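Long-range contact in transcriptional activator ToxR (Vibrio vulnificus, PDB 6UTC), which is a membrane-spanning transcription activator whose periplasmic domain probably senses bile salts and interacts with its partner ToxS: residues L18-V22 / M40-R44. Numbering follows the deposited sequence.
Sequences LLENV and MPSIR
Met40 packs its thioether end across the side chains of Leu19, Glu20 and Val22. With all three chi angles in m wells, the chain curls so that SD sits 4.3 Å from Leu19 CB, while CE lies 3.6 Å from Glu20 OE1 and 4.4 Å from Val22 CG2. Beside these contacts, Glu20 (chi1 and chi2 t) reaches Arg44 (m, t, t) in a bidentate, side-on salt bridge near the guanidinium plane: Arg44 NH2 donates to Glu20 OE1 and Arg44 NE to Glu20 OE2, both at 2.8 Å, with N-H...O angles of 169° and 168°. Val22 CG2 meets Arg44 CG at 4.2 Å. Residues 40-44 are helical, Arg44 N hydrogen-bonded to Met40 O at 2.8 Å; residues 20-22 are extended, their axis 10.6 Å from the helix axis and crossing it at -32°, running roughly parallel. CA atoms are 8.6 Å apart for Leu19 and Met40 but 6.7 Å for Val22 and Arg44. Helical phi/psi at Leu19 (-67/-44) turns the strand, so Leu19 and Glu20 both point toward the helix and together face Val27 on the adjacent antiparallel strand. This is a classic beta bulge in an edge strand, here packed against the first turn of helix 40-52 in an alpha-beta domain.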
# COMPACT_ATOMS: atom_id res chain seq x y z
N LEU A 18 -1.12 -12.32 -3.18
CA LEU A 18 -2.13 -11.37 -2.74
C LEU A 18 -2.34 -11.47 -1.23
O LEU A 18 -2.93 -12.44 -0.75
CB LEU A 18 -3.45 -11.63 -3.46
CG LEU A 18 -4.63 -10.70 -3.13
CD1 LEU A 18 -4.38 -9.29 -3.59
CD2 LEU A 18 -5.90 -11.26 -3.77
N LEU A 19 -1.88 -10.45 -0.50
CA LEU A 19 -2.17 -10.37 0.92
C LEU A 19 -3.65 -10.15 1.18
O LEU A 19 -4.24 -10.78 2.07
CB LEU A 19 -1.37 -9.25 1.56
CG LEU A 19 0.13 -9.45 1.56
CD1 LEU A 19 0.82 -8.28 2.24
CD2 LEU A 19 0.48 -10.74 2.27
N GLU A 20 -4.27 -9.25 0.42
CA GLU A 20 -5.67 -8.93 0.63
C GLU A 20 -6.09 -8.00 -0.49
O GLU A 20 -5.30 -7.18 -0.95
CB GLU A 20 -5.85 -8.21 1.98
CG GLU A 20 -7.29 -7.96 2.37
CD GLU A 20 -7.41 -7.59 3.83
OE1 GLU A 20 -6.86 -8.33 4.68
OE2 GLU A 20 -8.05 -6.55 4.12
N ASN A 21 -7.34 -8.14 -0.92
CA ASN A 21 -7.96 -7.12 -1.75
C ASN A 21 -8.67 -6.15 -0.81
O ASN A 21 -9.60 -6.55 -0.09
CB ASN A 21 -8.95 -7.75 -2.72
CG ASN A 21 -9.41 -6.79 -3.77
OD1 ASN A 21 -10.06 -5.78 -3.47
ND2 ASN A 21 -9.07 -7.07 -5.03
N VAL A 22 -8.22 -4.90 -0.78
CA VAL A 22 -8.77 -3.89 0.11
C VAL A 22 -9.53 -2.90 -0.76
O VAL A 22 -8.93 -2.03 -1.40
CB VAL A 22 -7.67 -3.19 0.92
CG1 VAL A 22 -8.29 -2.15 1.84
CG2 VAL A 22 -6.88 -4.20 1.73
N MET A 40 -1.39 -5.46 8.61
CA MET A 40 -2.62 -5.27 7.85
C MET A 40 -3.50 -4.14 8.35
O MET A 40 -4.02 -3.39 7.51
CB MET A 40 -3.38 -6.58 7.62
CG MET A 40 -2.75 -7.50 6.57
SD MET A 40 -2.45 -6.77 4.92
CE MET A 40 -4.04 -6.05 4.52
N PRO A 41 -3.72 -3.94 9.66
CA PRO A 41 -4.56 -2.80 10.06
C PRO A 41 -3.99 -1.47 9.61
O PRO A 41 -4.75 -0.58 9.19
CB PRO A 41 -4.65 -2.94 11.58
CG PRO A 41 -4.48 -4.38 11.81
CD PRO A 41 -3.44 -4.81 10.81
N SER A 42 -2.66 -1.32 9.66
CA SER A 42 -2.03 -0.10 9.16
C SER A 42 -2.17 0.02 7.66
O SER A 42 -2.45 1.10 7.15
CB SER A 42 -0.54 -0.08 9.51
OG SER A 42 -0.34 -0.10 10.90
N ILE A 43 -1.94 -1.08 6.94
CA ILE A 43 -2.07 -1.04 5.48
C ILE A 43 -3.49 -0.66 5.10
O ILE A 43 -3.70 0.15 4.19
CB ILE A 43 -1.64 -2.38 4.86
CG1 ILE A 43 -0.14 -2.63 5.05
CG2 ILE A 43 -1.97 -2.39 3.37
CD1 ILE A 43 0.28 -4.04 4.68
N ARG A 44 -4.49 -1.25 5.77
CA ARG A 44 -5.88 -0.93 5.44
C ARG A 44 -6.18 0.54 5.65
O ARG A 44 -6.86 1.17 4.84
CB ARG A 44 -6.83 -1.81 6.25
CG ARG A 44 -6.81 -3.27 5.85
CD ARG A 44 -7.64 -4.10 6.81
NE ARG A 44 -7.39 -5.53 6.65
CZ ARG A 44 -7.04 -6.34 7.64
NH1 ARG A 44 -6.91 -5.88 8.88
NH2 ARG A 44 -6.81 -7.62 7.38